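Local coordinates for putative fimbrial associated sortase-like protein (Corynebacterium diphtheriae, PDB 6BWE) that probably acts, through the catalytic domain held in this chain, as a class C sortase, a cysteine transpeptidase that cross-links pilin subunits during pilus assembly, at residues 78-86 and 141-152; 101-111 and 123-131. The protein carries 2 engineered substitutions. One frame throughout, in Å; residues are numbered along the deposited sequence.

Interaction 1 (78-86 and 141-152); sequences IASISIPTI and DVKEHDPIYITV
S82 and Y149 form an antiparallel hydrogen-bonded pair on the seam that closes the sortase β-barrel, where strand 78-83 meets strand 147-152. Their backbones exchange two bonds, S82 N to Y149 O and Y149 N to S82 O, both 2.9 Å long, and S80 repeats the pattern with T151. Y149 illustrates how a side chain leaving such a pair can stay close to its neighbour strand. Its CB lies 4.0 Å from S82 O, and with CG anti to the carbonyl carbon (chi1 -57°) the ring passes beside that same oxygen, which sits at the ring edge 3.8 Å from CD2. Further out, CE2 meets P84 CG at 4.0 Å, the proline again at the edge and the two side chains crossing at about a right angle. The hydroxyl OH finally leaves the strand pair to bond D212 and N214 of the C-terminal tail. On the other face, I81 and I148 turn into the apolar interior beside L186, pressed together tightly with I81 CD1 3.4 Å from I148 CG2. Where strand 78-83 ends, a water bridges T85 N to the carbonyl oxygen of P147, the first residue of strand 147-152. Beyond it, the type II turn from K143 to D146 is tied to the short 3-10 segment 84-85 that follows strand 78-83 by one carboxylate oxygen: D146 OD2 takes T85 OG1 at 2.7 Å and K143 N at 2.9 Å, each well out of the carboxylate plane and from opposite faces of it.

Interaction 2 (101-111 and 123-131); sequences LEHGLGHLYGS and VITGHSGLA
The hydroxyl S111 OG is used twice, donating to L108 O at 2.6 Å and accepting the amide V123 N at 3.1 Å. Its position between the backbone N and the carbonyl carbon (chi1 67°) folds it back over the type II turn from L108 to S111, so one oxygen both closes the turn and holds the start of the facing strand. L108 O is itself gripped twice, since S111 N also bonds it. From here 105-107 and 123-125 run antiparallel: L108 N meets V123 O almost straight, at 2.9 Å, and G106 and T125 bond each other through both backbone amides. T125 OG1 adds a weak bond to G106 O, while L101 CD2 packs 3.5 Å from that hydroxyl. Toward the interior, I124 CD1 touches the edge of the H107 ring, whose ND1 and NE2 are hydrogen-bonded to Y64 OH and A112 O. At the other end a single water takes over, donating to L101 O and G104 O and accepting from H127 N. L101 CB then lies over one face of the H127 imidazole, 4.0 Å from its centroid, a CH-π contact made from the side of helix 98-103. With S128 N hydrogen-bonded to the added oxygen of the S-hydroxycysteine at position 189, this is the arrangement of a sortase active site, in which H127 is the predicted proton donor/acceptor and C189 the predicted site of the acyl-thioester intermediate.

How the interactions relate
Interaction 2 is nested, along the chain, inside the loop closed by interaction 1: 78-86 comes first, then 101-111, 123-131 and finally 141-152. Their centres lie 14 Å apart on one mixed sheet, that of the sortase barrel. Strand 88-94 stands between them, pairing with 77-83 on one side and 105-107 on the other, yet they still touch inside the barrel, where I81 CG2 packs 3.4 Å from L105 CD1 and I78 CD1 reaches H107 CB. Within this one barrel the seam of interaction 1 lies away from the annotated sites, whereas interaction 2 leads from strand 123-125 into the loop that carries the predicted catalytic histidine.

Interaction 1 (78-86 and 141-152)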
loop_
_atom_site.group_PDB
_atom_site.type_symbol
_atom_site.label_atom_id
_atom_site.label_comp_id
_atom_site.label_asym_id
_atom_site.label_seq_id
_atom_site.Cartn_x
_atom_site.Cartn_y
_atom_site.Cartn_z
ATOM N N ILE A 78 3.943 -20.042 -4.033
ATOM C CA ILE A 78 4.980 -19.032 -3.799
ATOM C C ILE A 78 5.807 -19.337 -2.540
ATOM O O ILE A 78 6.933 -18.909 -2.440
ATOM C CB ILE A 78 4.457 -17.581 -3.793
ATOM C CG1 ILE A 78 3.396 -17.313 -2.729
ATOM C CG2 ILE A 78 3.873 -17.256 -5.147
ATOM C CD1 ILE A 78 3.106 -15.837 -2.506
ATOM N N ALA A 79 5.214 -20.047 -1.592
ATOM C CA ALA A 79 5.854 -20.456 -0.358
ATOM C C ALA A 79 4.988 -21.497 0.311
ATOM O O ALA A 79 3.853 -21.724 -0.083
ATOM C CB ALA A 79 6.057 -19.263 0.583
ATOM N N SER A 80 5.535 -22.196 1.296
ATOM C CA SER A 80 4.699 -23.060 2.108
ATOM C C SER A 80 4.908 -22.695 3.571
ATOM O O SER A 80 5.902 -22.058 3.930
ATOM C CB SER A 80 4.992 -24.550 1.863
ATOM O OG SER A 80 6.338 -24.833 2.153
ATOM N N ILE A 81 3.940 -23.076 4.382
ATOM C CA ILE A 81 3.942 -22.764 5.783
ATOM C C ILE A 81 3.754 -24.045 6.559
ATOM O O ILE A 81 2.999 -24.900 6.146
ATOM C CB ILE A 81 2.890 -21.689 6.116
ATOM C CG1 ILE A 81 3.021 -21.208 7.553
ATOM C CG2 ILE A 81 1.475 -22.180 5.903
ATOM C CD1 ILE A 81 2.392 -19.842 7.791
ATOM N N SER A 82 4.486 -24.161 7.663
ATOM C CA SER A 82 4.319 -25.234 8.641
ATOM C C SER A 82 4.027 -24.641 10.014
ATOM O O SER A 82 4.736 -23.751 10.453
ATOM C CB SER A 82 5.592 -26.064 8.727
ATOM O OG SER A 82 5.448 -27.073 9.694
ATOM N N ILE A 83 2.983 -25.155 10.675
ATOM C CA ILE A 83 2.551 -24.746 11.999
ATOM C C ILE A 83 2.389 -26.056 12.795
ATOM O O ILE A 83 1.293 -26.589 12.903
ATOM C CB ILE A 83 1.257 -23.915 12.005
ATOM C CG1 ILE A 83 1.337 -22.748 10.986
ATOM C CG2 ILE A 83 1.056 -23.324 13.379
ATOM C CD1 ILE A 83 0.008 -22.081 10.725
ATOM N N PRO A 84 3.499 -26.605 13.300
ATOM C CA PRO A 84 3.426 -27.958 13.865
ATOM C C PRO A 84 2.492 -28.123 15.044
ATOM O O PRO A 84 1.898 -29.223 15.198
ATOM C CB PRO A 84 4.867 -28.268 14.308
ATOM C CG PRO A 84 5.634 -27.037 14.096
ATOM C CD PRO A 84 4.881 -26.151 13.149
ATOM N N THR A 85 2.283 -27.081 15.842
ATOM C CA THR A 85 1.380 -27.257 16.983
ATOM C C THR A 85 -0.068 -27.562 16.607
ATOM O O THR A 85 -0.837 -28.038 17.450
ATOM C CB THR A 85 1.416 -26.075 17.966
ATOM O OG1 THR A 85 1.100 -24.839 17.297
ATOM C CG2 THR A 85 2.776 -26.001 18.620
ATOM N N ILE A 86 -0.472 -27.242 15.373
ATOM C CA ILE A 86 -1.786 -27.630 14.872
ATOM C C ILE A 86 -1.652 -28.566 13.666
ATOM O O ILE A 86 -2.623 -28.783 12.951
ATOM C CB ILE A 86 -2.675 -26.409 14.520
ATOM C CG1 ILE A 86 -1.987 -25.538 13.463
ATOM C CG2 ILE A 86 -2.988 -25.595 15.762
ATOM C CD1 ILE A 86 -2.894 -24.516 12.837
ATOM N N ASP A 141 -6.292 -22.707 17.640
ATOM C CA ASP A 141 -5.596 -23.507 18.654
ATOM C C ASP A 141 -4.101 -23.194 18.751
ATOM O O ASP A 141 -3.405 -23.750 19.585
ATOM C CB ASP A 141 -5.783 -25.012 18.368
ATOM C CG ASP A 141 -7.241 -25.467 18.480
ATOM O OD1 ASP A 141 -8.041 -24.747 19.137
ATOM O OD2 ASP A 141 -7.594 -26.548 17.911
ATOM N N VAL A 142 -3.618 -22.291 17.903
ATOM C CA VAL A 142 -2.270 -21.812 17.969
ATOM C C VAL A 142 -2.183 -20.901 19.220
ATOM O O VAL A 142 -3.061 -20.084 19.469
ATOM C CB VAL A 142 -1.891 -21.000 16.711
ATOM C CG1 VAL A 142 -0.514 -20.416 16.840
ATOM C CG2 VAL A 142 -1.987 -21.862 15.456
ATOM N N LYS A 143 -1.128 -21.097 19.993
ATOM C CA LYS A 143 -0.864 -20.296 21.185
ATOM C C LYS A 143 0.370 -19.386 21.053
ATOM O O LYS A 143 1.237 -19.590 20.189
ATOM C CB LYS A 143 -0.647 -21.241 22.366
ATOM C CG LYS A 143 -1.890 -22.042 22.749
ATOM C CD LYS A 143 -1.490 -23.279 23.556
ATOM C CE LYS A 143 -2.318 -23.477 24.809
ATOM N NZ LYS A 143 -3.779 -23.614 24.594
ATOM N N GLU A 144 0.435 -18.407 21.959
ATOM C CA GLU A 144 1.579 -17.533 22.137
ATOM C C GLU A 144 2.852 -18.380 22.237
ATOM O O GLU A 144 2.860 -19.461 22.863
ATOM C CB GLU A 144 1.438 -16.693 23.421
ATOM C CG GLU A 144 0.268 -15.704 23.469
ATOM C CD GLU A 144 0.366 -14.586 22.431
ATOM O OE1 GLU A 144 1.447 -14.442 21.829
ATOM O OE2 GLU A 144 -0.639 -13.854 22.194
ATOM N N HIS A 145 3.895 -17.895 21.570
ATOM C CA HIS A 145 5.199 -18.572 21.449
ATOM C C HIS A 145 5.262 -19.771 20.504
ATOM O O HIS A 145 6.357 -20.283 20.289
ATOM C CB HIS A 145 5.810 -18.978 22.810
ATOM C CG HIS A 145 5.718 -17.908 23.843
ATOM N ND1 HIS A 145 6.458 -16.749 23.780
ATOM C CD2 HIS A 145 4.962 -17.811 24.963
ATOM C CE1 HIS A 145 6.149 -15.975 24.807
ATOM N NE2 HIS A 145 5.245 -16.598 25.539
ATOM N N ASP A 146 4.147 -20.220 19.923
ATOM C CA ASP A 146 4.221 -21.337 18.968
ATOM C C ASP A 146 5.065 -20.922 17.754
ATOM O O ASP A 146 5.048 -19.761 17.372
ATOM C CB ASP A 146 2.836 -21.772 18.504
ATOM C CG ASP A 146 2.067 -22.597 19.565
ATOM O OD1 ASP A 146 2.594 -22.879 20.693
ATOM O OD2 ASP A 146 0.926 -23.001 19.215
ATOM N N PRO A 147 5.811 -21.858 17.158
ATOM C CA PRO A 147 6.574 -21.512 15.965
ATOM C C PRO A 147 5.785 -21.670 14.654
ATOM O O PRO A 147 4.894 -22.530 14.538
ATOM C CB PRO A 147 7.712 -22.518 15.998
ATOM C CG PRO A 147 7.077 -23.734 16.563
ATOM C CD PRO A 147 6.142 -23.220 17.615
ATOM N N ILE A 148 6.141 -20.835 13.696
ATOM C CA ILE A 148 5.614 -20.873 12.326
ATOM C C ILE A 148 6.817 -20.862 11.401
ATOM O O ILE A 148 7.705 -20.022 11.585
ATOM C CB ILE A 148 4.757 -19.631 12.047
ATOM C CG1 ILE A 148 3.498 -19.639 12.940
ATOM C CG2 ILE A 148 4.376 -19.535 10.577
ATOM C CD1 ILE A 148 2.863 -18.264 13.065
ATOM N N TYR A 149 6.875 -21.791 10.443
ATOM C CA TYR A 149 8.003 -21.877 9.506
ATOM C C TYR A 149 7.535 -21.583 8.079
ATOM O O TYR A 149 6.608 -22.238 7.598
ATOM C CB TYR A 149 8.629 -23.264 9.533
ATOM C CG TYR A 149 9.095 -23.686 10.920
ATOM C CD1 TYR A 149 10.400 -23.481 11.331
ATOM C CD2 TYR A 149 8.206 -24.237 11.827
ATOM C CE1 TYR A 149 10.842 -23.885 12.600
ATOM C CE2 TYR A 149 8.619 -24.623 13.098
ATOM C CZ TYR A 149 9.932 -24.443 13.486
ATOM O OH TYR A 149 10.316 -24.811 14.766
ATOM N N ILE A 150 8.199 -20.654 7.390
ATOM C CA ILE A 150 7.865 -20.344 6.016
ATOM C C ILE A 150 9.028 -20.828 5.175
ATOM O O ILE A 150 10.168 -20.468 5.444
ATOM C CB ILE A 150 7.625 -18.837 5.792
ATOM C CG1 ILE A 150 6.335 -18.433 6.506
ATOM C CG2 ILE A 150 7.490 -18.563 4.290
ATOM C CD1 ILE A 150 6.079 -16.967 6.518
ATOM N N THR A 151 8.736 -21.649 4.178
ATOM C CA THR A 151 9.749 -22.070 3.237
ATOM C C THR A 151 9.499 -21.376 1.914
ATOM O O THR A 151 8.408 -21.446 1.378
ATOM C CB THR A 151 9.777 -23.585 3.087
ATOM O OG1 THR A 151 9.983 -24.181 4.388
ATOM C CG2 THR A 151 10.903 -24.022 2.192
ATOM N N VAL A 152 10.532 -20.715 1.399
ATOM C CA VAL A 152 10.394 -19.925 0.174
ATOM C C VAL A 152 11.727 -19.974 -0.562
ATOM O O VAL A 152 12.790 -19.743 0.035
ATOM C CB VAL A 152 9.883 -18.484 0.485
ATOM C CG1 VAL A 152 10.760 -17.768 1.512
ATOM C CG2 VAL A 152 9.727 -17.666 -0.768
HETATM O O HOH W 1 3.445 -24.392 15.797
#

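Interaction 2 (101-111 and 123-131)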
loop_
_atom_site.group_PDB
_atom_site.type_symbol
_atom_site.label_atom_id
_atom_site.label_comp_id
_atom_site.label_asym_id
_atom_site.label_seq_id
_atom_site.Cartn_x
_atom_site.Cartn_y
_atom_site.Cartn_z
ATOM N N LEU A 101 -8.492 -20.037 -2.278
ATOM C CA LEU A 101 -8.751 -20.283 -0.870
ATOM C C LEU A 101 -9.567 -21.579 -0.604
ATOM O O LEU A 101 -9.704 -22.012 0.542
ATOM C CB LEU A 101 -9.424 -19.062 -0.253
ATOM C CG LEU A 101 -8.630 -17.749 -0.404
ATOM C CD1 LEU A 101 -9.471 -16.624 0.148
ATOM C CD2 LEU A 101 -7.284 -17.818 0.280
ATOM N N GLU A 102 -10.057 -22.240 -1.654
ATOM C CA GLU A 102 -10.590 -23.598 -1.516
ATOM C C GLU A 102 -9.476 -24.639 -1.483
ATOM O O GLU A 102 -9.708 -25.749 -1.031
ATOM C CB GLU A 102 -11.580 -23.913 -2.622
ATOM C CG GLU A 102 -12.804 -22.995 -2.575
ATOM C CD GLU A 102 -13.852 -23.316 -3.601
ATOM O OE1 GLU A 102 -13.855 -24.449 -4.127
ATOM O OE2 GLU A 102 -14.692 -22.425 -3.889
ATOM N N HIS A 103 -8.282 -24.293 -1.948
ATOM C CA HIS A 103 -7.201 -25.263 -2.066
ATOM C C HIS A 103 -5.916 -24.961 -1.314
ATOM O O HIS A 103 -5.010 -25.795 -1.288
ATOM C CB HIS A 103 -6.891 -25.476 -3.554
ATOM C CG HIS A 103 -8.066 -25.935 -4.340
ATOM N ND1 HIS A 103 -8.553 -27.225 -4.258
ATOM C CD2 HIS A 103 -8.889 -25.266 -5.184
ATOM C CE1 HIS A 103 -9.606 -27.335 -5.053
ATOM N NE2 HIS A 103 -9.825 -26.163 -5.631
ATOM N N GLY A 104 -5.790 -23.774 -0.723
ATOM C CA GLY A 104 -4.640 -23.495 0.100
ATOM C C GLY A 104 -4.772 -22.106 0.707
ATOM O O GLY A 104 -5.883 -21.591 0.880
ATOM N N LEU A 105 -3.642 -21.473 0.948
ATOM C CA LEU A 105 -3.618 -20.155 1.550
ATOM C C LEU A 105 -3.375 -19.109 0.494
ATOM O O LEU A 105 -2.725 -19.360 -0.514
ATOM C CB LEU A 105 -2.552 -20.087 2.631
ATOM C CG LEU A 105 -2.746 -21.129 3.756
ATOM C CD1 LEU A 105 -1.559 -21.108 4.687
ATOM C CD2 LEU A 105 -4.053 -20.938 4.526
ATOM N N GLY A 106 -3.935 -17.932 0.734
ATOM C CA GLY A 106 -3.754 -16.798 -0.124
ATOM C C GLY A 106 -2.893 -15.713 0.502
ATOM O O GLY A 106 -3.062 -15.353 1.682
ATOM N N HIS A 107 -1.994 -15.145 -0.282
ATOM C CA HIS A 107 -1.225 -13.996 0.170
ATOM C C HIS A 107 -2.031 -12.736 -0.145
ATOM O O HIS A 107 -2.513 -12.587 -1.269
ATOM C CB HIS A 107 0.156 -13.953 -0.483
ATOM C CG HIS A 107 0.871 -12.671 -0.234
ATOM N ND1 HIS A 107 0.849 -11.623 -1.130
ATOM C CD2 HIS A 107 1.560 -12.239 0.851
ATOM C CE1 HIS A 107 1.521 -10.602 -0.610
ATOM N NE2 HIS A 107 1.933 -10.944 0.603
ATOM N N LEU A 108 -2.186 -11.849 0.844
ATOM C CA LEU A 108 -2.953 -10.633 0.651
ATOM C C LEU A 108 -2.140 -9.564 -0.078
ATOM O O LEU A 108 -1.206 -8.982 0.479
ATOM C CB LEU A 108 -3.478 -10.127 1.994
ATOM C CG LEU A 108 -4.587 -9.094 2.041
ATOM C CD1 LEU A 108 -5.760 -9.399 1.115
ATOM C CD2 LEU A 108 -5.068 -8.973 3.474
ATOM N N TYR A 109 -2.492 -9.339 -1.337
ATOM C CA TYR A 109 -1.917 -8.303 -2.140
ATOM C C TYR A 109 -1.994 -6.954 -1.389
ATOM O O TYR A 109 -3.041 -6.608 -0.812
ATOM C CB TYR A 109 -2.659 -8.205 -3.497
ATOM C CG TYR A 109 -2.086 -7.059 -4.310
ATOM C CD1 TYR A 109 -0.806 -7.138 -4.851
ATOM C CD2 TYR A 109 -2.805 -5.874 -4.457
ATOM C CE1 TYR A 109 -0.264 -6.053 -5.560
ATOM C CE2 TYR A 109 -2.284 -4.807 -5.140
ATOM C CZ TYR A 109 -1.018 -4.882 -5.669
ATOM O OH TYR A 109 -0.560 -3.767 -6.328
ATOM N N GLY A 110 -0.893 -6.228 -1.379
ATOM C CA GLY A 110 -0.784 -4.993 -0.602
ATOM C C GLY A 110 -0.008 -5.147 0.687
ATOM O O GLY A 110 0.169 -4.157 1.423
ATOM N N SER A 111 0.384 -6.387 0.994
ATOM C CA SER A 111 1.301 -6.689 2.073
ATOM C C SER A 111 2.563 -7.264 1.432
ATOM O O SER A 111 2.535 -7.712 0.287
ATOM C CB SER A 111 0.689 -7.662 3.091
ATOM O OG SER A 111 0.477 -8.976 2.523
ATOM N N VAL A 123 0.662 -10.730 5.055
ATOM C CA VAL A 123 -0.574 -11.242 5.578
ATOM C C VAL A 123 -1.006 -12.438 4.709
ATOM O O VAL A 123 -1.086 -12.332 3.483
ATOM C CB VAL A 123 -1.634 -10.166 5.638
ATOM C CG1 VAL A 123 -2.926 -10.758 6.202
ATOM C CG2 VAL A 123 -1.115 -8.997 6.467
ATOM N N ILE A 124 -1.230 -13.562 5.367
ATOM C CA ILE A 124 -1.502 -14.859 4.729
ATOM C C ILE A 124 -2.874 -15.279 5.239
ATOM O O ILE A 124 -3.052 -15.409 6.466
ATOM C CB ILE A 124 -0.499 -15.948 5.178
ATOM C CG1 ILE A 124 0.945 -15.523 4.980
ATOM C CG2 ILE A 124 -0.793 -17.268 4.473
ATOM C CD1 ILE A 124 1.292 -15.188 3.603
ATOM N N THR A 125 -3.813 -15.488 4.325
ATOM C CA THR A 125 -5.208 -15.804 4.647
ATOM C C THR A 125 -5.586 -17.252 4.300
ATOM O O THR A 125 -5.105 -17.819 3.304
ATOM C CB THR A 125 -6.182 -14.903 3.868
ATOM O OG1 THR A 125 -6.269 -15.362 2.510
ATOM C CG2 THR A 125 -5.747 -13.443 3.921
ATOM N N GLY A 126 -6.466 -17.841 5.098
ATOM C CA GLY A 126 -7.015 -19.162 4.797
ATOM C C GLY A 126 -8.415 -19.277 5.359
ATOM O O GLY A 126 -8.789 -18.564 6.326
ATOM N N HIS A 127 -9.145 -20.238 4.821
ATOM C CA HIS A 127 -10.532 -20.453 5.193
ATOM C C HIS A 127 -10.582 -21.380 6.382
ATOM O O HIS A 127 -9.715 -22.243 6.555
ATOM C CB HIS A 127 -11.363 -21.076 4.063
ATOM C CG HIS A 127 -11.959 -20.084 3.120
ATOM N ND1 HIS A 127 -12.227 -18.775 3.470
ATOM C CD2 HIS A 127 -12.322 -20.202 1.817
ATOM C CE1 HIS A 127 -12.720 -18.127 2.430
ATOM N NE2 HIS A 127 -12.804 -18.973 1.418
ATOM N N SER A 128 -11.639 -21.180 7.163
ATOM C CA SER A 128 -12.094 -22.097 8.189
ATOM C C SER A 128 -13.527 -22.524 7.845
ATOM O O SER A 128 -14.341 -21.699 7.388
ATOM C CB SER A 128 -12.110 -21.392 9.541
ATOM O OG SER A 128 -10.813 -21.229 10.017
ATOM N N GLY A 129 -13.817 -23.813 8.054
ATOM C CA GLY A 129 -15.180 -24.351 7.898
ATOM C C GLY A 129 -15.506 -25.143 6.648
ATOM O O GLY A 129 -16.544 -25.813 6.614
ATOM N N LEU A 130 -14.641 -25.097 5.636
ATOM C CA LEU A 130 -14.892 -25.796 4.378
ATOM C C LEU A 130 -14.838 -27.298 4.636
ATOM O O LEU A 130 -13.812 -27.813 5.069
ATOM C CB LEU A 130 -13.883 -25.399 3.303
ATOM C CG LEU A 130 -14.136 -24.079 2.567
ATOM C CD1 LEU A 130 -14.291 -22.865 3.479
ATOM C CD2 LEU A 130 -12.992 -23.857 1.593
ATOM N N ALA A 131 -15.947 -27.984 4.368
ATOM C CA ALA A 131 -16.134 -29.374 4.772
ATOM C C ALA A 131 -15.126 -30.351 4.200
ATOM O O ALA A 131 -14.749 -31.303 4.882
ATOM C CB ALA A 131 -17.552 -29.821 4.433
HETATM O O HOH W 2 -8.043 -21.292 2.448
#